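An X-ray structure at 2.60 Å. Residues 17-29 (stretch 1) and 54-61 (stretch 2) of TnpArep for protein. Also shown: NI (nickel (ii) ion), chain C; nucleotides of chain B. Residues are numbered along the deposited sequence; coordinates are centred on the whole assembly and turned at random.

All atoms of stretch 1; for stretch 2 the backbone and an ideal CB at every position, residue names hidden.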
# COMPACT_ATOMS: atom_id res chain seq x y z
N THR A 17 -4.53 -3.13 0.04
CA THR A 17 -3.72 -3.91 0.97
C THR A 17 -3.32 -5.10 0.12
O THR A 17 -4.19 -5.81 -0.45
CB THR A 17 -4.52 -4.41 2.20
OG1 THR A 17 -4.83 -3.31 3.08
CG2 THR A 17 -3.70 -5.39 3.03
N VAL A 18 -2.01 -5.28 -0.03
CA VAL A 18 -1.50 -6.42 -0.78
C VAL A 18 -0.57 -7.20 0.17
O VAL A 18 0.36 -6.64 0.80
CB VAL A 18 -0.77 -5.96 -1.99
CG1 VAL A 18 -0.06 -7.08 -2.62
CG2 VAL A 18 -1.73 -5.26 -2.99
N ASN A 19 -0.86 -8.49 0.31
CA ASN A 19 -0.13 -9.32 1.22
C ASN A 19 0.70 -10.33 0.49
O ASN A 19 0.30 -10.87 -0.54
CB ASN A 19 -1.07 -10.09 2.13
CG ASN A 19 -1.81 -9.20 3.11
OD1 ASN A 19 -3.03 -9.17 3.10
ND2 ASN A 19 -1.08 -8.50 3.98
N LEU A 20 1.87 -10.58 1.05
CA LEU A 20 2.69 -11.70 0.67
C LEU A 20 2.01 -12.90 1.32
O LEU A 20 1.47 -12.78 2.46
CB LEU A 20 4.08 -11.50 1.23
CG LEU A 20 5.20 -11.56 0.20
CD1 LEU A 20 4.79 -10.91 -1.10
CD2 LEU A 20 6.39 -10.89 0.78
N ARG A 21 2.00 -14.01 0.57
CA ARG A 21 1.45 -15.30 1.01
C ARG A 21 2.05 -15.81 2.34
O ARG A 21 1.32 -16.30 3.19
CB ARG A 21 1.63 -16.33 -0.11
CG ARG A 21 0.88 -17.63 0.11
CD ARG A 21 0.33 -18.18 -1.18
NE ARG A 21 -1.11 -18.36 -1.02
CZ ARG A 21 -1.96 -18.44 -2.03
NH1 ARG A 21 -1.53 -18.39 -3.29
NH2 ARG A 21 -3.25 -18.55 -1.80
N ASN A 22 3.36 -15.64 2.51
CA ASN A 22 4.15 -16.17 3.64
C ASN A 22 4.39 -15.16 4.80
O ASN A 22 5.08 -14.14 4.65
CB ASN A 22 5.47 -16.76 3.06
CG ASN A 22 6.51 -17.14 4.12
OD1 ASN A 22 6.22 -17.39 5.30
ND2 ASN A 22 7.76 -17.20 3.67
N ARG A 23 3.79 -15.47 5.96
CA ARG A 23 3.81 -14.61 7.14
C ARG A 23 5.21 -14.26 7.60
O ARG A 23 5.40 -13.16 8.09
CB ARG A 23 3.11 -15.27 8.34
CG ARG A 23 1.82 -15.95 8.05
CD ARG A 23 1.06 -16.30 9.34
NE ARG A 23 0.58 -15.10 10.03
CZ ARG A 23 -0.58 -14.98 10.68
NH1 ARG A 23 -1.46 -15.99 10.73
NH2 ARG A 23 -0.88 -13.83 11.29
N ARG A 24 6.16 -15.20 7.53
CA ARG A 24 7.53 -14.98 8.04
C ARG A 24 8.46 -14.37 6.97
O ARG A 24 9.66 -14.22 7.22
CB ARG A 24 8.19 -16.27 8.62
CG ARG A 24 7.45 -16.98 9.75
CD ARG A 24 7.37 -16.11 10.99
NE ARG A 24 6.08 -16.19 11.68
CZ ARG A 24 5.61 -15.27 12.54
NH1 ARG A 24 6.33 -14.18 12.82
NH2 ARG A 24 4.41 -15.42 13.11
N SER A 25 7.93 -14.05 5.79
CA SER A 25 8.75 -13.44 4.73
C SER A 25 9.23 -12.05 5.11
O SER A 25 8.60 -11.38 5.93
CB SER A 25 7.95 -13.37 3.45
OG SER A 25 8.71 -12.83 2.39
N GLN A 26 10.35 -11.62 4.53
CA GLN A 26 10.85 -10.23 4.70
C GLN A 26 11.32 -9.72 3.38
O GLN A 26 12.07 -8.73 3.29
CB GLN A 26 12.02 -10.16 5.66
CG GLN A 26 11.70 -10.62 7.05
CD GLN A 26 12.64 -10.02 8.05
OE1 GLN A 26 12.67 -10.42 9.22
NE2 GLN A 26 13.41 -9.01 7.61
N LEU A 27 10.84 -10.42 2.37
CA LEU A 27 11.12 -10.13 1.02
C LEU A 27 10.79 -8.69 0.57
O LEU A 27 11.52 -8.13 -0.23
CB LEU A 27 10.37 -11.16 0.19
CG LEU A 27 10.59 -11.01 -1.31
CD1 LEU A 27 11.84 -11.81 -1.77
CD2 LEU A 27 9.37 -11.47 -2.00
N LEU A 28 9.69 -8.08 1.03
CA LEU A 28 9.32 -6.76 0.50
C LEU A 28 10.30 -5.71 1.04
O LEU A 28 10.49 -4.62 0.49
CB LEU A 28 7.87 -6.39 0.82
CG LEU A 28 6.72 -7.20 0.21
CD1 LEU A 28 5.37 -6.52 0.44
CD2 LEU A 28 6.96 -7.44 -1.27
N THR A 29 10.95 -6.10 2.12
CA THR A 29 11.86 -5.24 2.79
C THR A 29 13.27 -5.46 2.22
O THR A 29 13.86 -4.54 1.62
CB THR A 29 11.70 -5.44 4.28
OG1 THR A 29 11.15 -4.24 4.81
CG2 THR A 29 13.01 -5.81 4.99
N UNK A 54 2.84 2.38 2.56
CA UNK A 54 3.86 1.70 3.37
C UNK A 54 4.21 0.35 2.77
O UNK A 54 3.36 -0.35 2.20
CB UNK A 54 3.38 1.52 4.81
N UNK A 55 5.44 -0.05 2.99
CA UNK A 55 5.84 -1.42 2.73
C UNK A 55 6.26 -2.06 4.05
O UNK A 55 7.08 -1.54 4.79
CB UNK A 55 6.97 -1.48 1.70
N UNK A 56 5.71 -3.22 4.32
CA UNK A 56 6.14 -3.92 5.49
C UNK A 56 6.96 -5.07 4.96
O UNK A 56 7.06 -5.23 3.73
CB UNK A 56 4.97 -4.37 6.37
N UNK A 57 7.60 -5.85 5.85
CA UNK A 57 8.42 -6.92 5.29
C UNK A 57 7.58 -7.88 4.48
O UNK A 57 8.04 -8.35 3.45
CB UNK A 57 9.15 -7.68 6.40
N UNK A 58 6.33 -8.11 4.90
CA UNK A 58 5.48 -9.11 4.22
C UNK A 58 4.11 -8.67 3.68
O UNK A 58 3.31 -9.53 3.34
CB UNK A 58 5.23 -10.26 5.20
N UNK A 59 3.84 -7.37 3.58
CA UNK A 59 2.60 -6.86 3.00
C UNK A 59 2.71 -5.36 2.89
O UNK A 59 3.66 -4.76 3.42
CB UNK A 59 1.38 -7.26 3.83
N UNK A 60 1.77 -4.73 2.21
CA UNK A 60 1.83 -3.31 2.06
C UNK A 60 0.41 -2.80 2.00
O UNK A 60 -0.50 -3.56 1.65
CB UNK A 60 2.63 -2.91 0.82
N UNK A 61 0.24 -1.53 2.35
CA UNK A 61 -1.01 -0.83 2.22
C UNK A 61 -0.74 0.44 1.47
O UNK A 61 0.32 1.04 1.66
CB UNK A 61 -1.65 -0.55 3.58
NI NI C . -0.81 -3.83 7.83
P DG B 5 -6.11 -18.43 0.16
OP1 DG B 5 -6.22 -19.52 1.16
OP2 DG B 5 -4.80 -18.09 -0.40
O5' DG B 5 -7.03 -18.64 -1.12
C5' DG B 5 -6.85 -17.80 -2.23
C4' DG B 5 -6.72 -18.68 -3.45
O4' DG B 5 -5.38 -19.25 -3.45
C3' DG B 5 -7.65 -19.90 -3.55
O3' DG B 5 -8.21 -19.88 -4.83
C2' DG B 5 -6.72 -21.10 -3.45
C1' DG B 5 -5.47 -20.53 -4.08
N9 DG B 5 -4.15 -21.10 -3.83
C8 DG B 5 -3.17 -21.28 -4.80
N7 DG B 5 -2.05 -21.70 -4.29
C5 DG B 5 -2.31 -21.79 -2.90
C6 DG B 5 -1.47 -22.22 -1.82
O6 DG B 5 -0.29 -22.62 -1.88
N1 DG B 5 -2.10 -22.16 -0.57
C2 DG B 5 -3.39 -21.71 -0.36
N2 DG B 5 -3.81 -21.73 0.92
N3 DG B 5 -4.19 -21.34 -1.36
C4 DG B 5 -3.59 -21.41 -2.60
P DA B 3 -15.93 -10.91 0.57
OP1 DA B 3 -15.63 -11.55 -0.71
OP2 DA B 3 -17.16 -11.39 1.20
O5' DA B 3 -14.79 -10.88 1.69
C5' DA B 3 -13.49 -10.41 1.44
C4' DA B 3 -12.71 -11.46 0.64
O4' DA B 3 -11.40 -10.97 0.31
C3' DA B 3 -12.49 -12.81 1.28
O3' DA B 3 -12.38 -13.71 0.26
C2' DA B 3 -11.14 -12.61 1.95
C1' DA B 3 -10.41 -11.77 0.89
N9 DA B 3 -9.40 -10.80 1.29
C8 DA B 3 -9.35 -10.01 2.41
N7 DA B 3 -8.31 -9.22 2.45
C5 DA B 3 -7.62 -9.51 1.28
C6 DA B 3 -6.41 -9.01 0.73
N6 DA B 3 -5.62 -8.05 1.29
N1 DA B 3 -6.06 -9.51 -0.47
C2 DA B 3 -6.83 -10.44 -1.03
N3 DA B 3 -7.95 -10.99 -0.59
C4 DA B 3 -8.29 -10.46 0.57

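Position 54 lies in a strand, and its ideal CB has no atom of stretch 1 within 5.5 Å. The strand angles suit a beta-branched residue among others. The residue is Val 54, whose backbone pairs with position 61.

Position 55 is extended, and its CB points toward stretch 1, 4.9 Å from Leu 28 O. A modest apolar group suits the nearby Leu 28 side chain. Val 55 places CG1 3.6 Å from Leu 28 CB.

Position 56 points away from stretch 1, which leaves the choice open. The residue is Leu 56. Its backbone O packs 3.2 Å from Leu 28 CB, and its N donates a hydrogen bond to the backbone O of position 59 (2.7 Å).

Position 57 has phi -61° and psi -35°. Its CB points sideways, 3.5 Å from Gln 26 CA and 4.0 Å from Thr 29 CB. A compact side chain suits this tight space, and the phi also allows proline. Pro 57 is found, with its CA 3.7 Å from Thr 29 CB. Its O accepts a hydrogen bond from Leu 28 N (2.9 Å), tying this loop to the start of the helix.

Position 58 points sideways beside the turn from Asn 22 to Ser 25. Its CB is 3.6 Å from Ser 25 O. Several chains with a CH2 at CB could pass; the polar end is not dictated. Glu 58 sets CG 3.5 Å from Arg 23 O. Its OE1 accepts a hydrogen bond from ND1 of position 59 (2.7 Å), and its backbone O accepts one from Leu 20 N (2.9 Å).

Position 59 pairs with Asn 19 in the antiparallel sheet, its CB on the same face. NI lies about 5.7 Å from CB, a reach that suits histidine or a fully extended glutamate; aspartate and cysteine are too short. His 59 binds NI through NE2 at 2.1 Å.

Position 60 pairs with Val 18, on the face opposite the metal. Its CB is 4.5 Å from Leu 28 CD1, which favours an apolar chain. Met 60 brings CE 4.1 Å from Val 18 CB. Its N and O hydrogen-bond Val 18 O and N, each at 2.8 Å.

Position 61 returns to the metal face. NI lies about 5.4 Å from CB, so histidine or another long ligand would suit, as would a polar group meeting Thr 17 OG1. His 61 does both: ND1 donates to Thr 17 OG1 (2.7 Å), and NE2 binds NI at 2.0 Å.

Stretch 2 54-61: VVLPEHMH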
# COMPACT_ATOMS: atom_id res chain seq x y z
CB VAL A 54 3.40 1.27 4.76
CG1 VAL A 54 3.77 2.24 5.78
CG2 VAL A 54 1.93 0.88 4.76
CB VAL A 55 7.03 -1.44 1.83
CG1 VAL A 55 7.43 -2.91 1.56
CG2 VAL A 55 6.72 -0.65 0.56
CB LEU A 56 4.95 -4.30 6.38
CG LEU A 56 4.52 -2.93 6.96
CD1 LEU A 56 3.22 -2.41 6.34
CD2 LEU A 56 4.45 -2.92 8.47
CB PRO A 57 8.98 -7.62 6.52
CG PRO A 57 8.81 -6.62 7.65
CD PRO A 57 7.57 -5.87 7.32
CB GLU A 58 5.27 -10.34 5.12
CG GLU A 58 4.98 -10.00 6.59
CD GLU A 58 3.84 -9.04 6.76
OE1 GLU A 58 4.07 -7.86 7.10
OE2 GLU A 58 2.69 -9.45 6.54
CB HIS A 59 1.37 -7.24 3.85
CG HIS A 59 1.16 -6.40 5.08
ND1 HIS A 59 1.99 -6.46 6.18
CD2 HIS A 59 0.15 -5.55 5.41
CE1 HIS A 59 1.51 -5.66 7.13
NE2 HIS A 59 0.40 -5.08 6.68
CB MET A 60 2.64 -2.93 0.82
CG MET A 60 2.11 -3.31 -0.54
SD MET A 60 3.47 -3.37 -1.82
CE MET A 60 2.58 -3.98 -3.20
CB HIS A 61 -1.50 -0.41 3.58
CG HIS A 61 -1.66 -1.53 4.54
ND1 HIS A 61 -2.76 -2.36 4.53
CD2 HIS A 61 -0.89 -1.94 5.57
CE1 HIS A 61 -2.64 -3.26 5.50
NE2 HIS A 61 -1.52 -3.02 6.15
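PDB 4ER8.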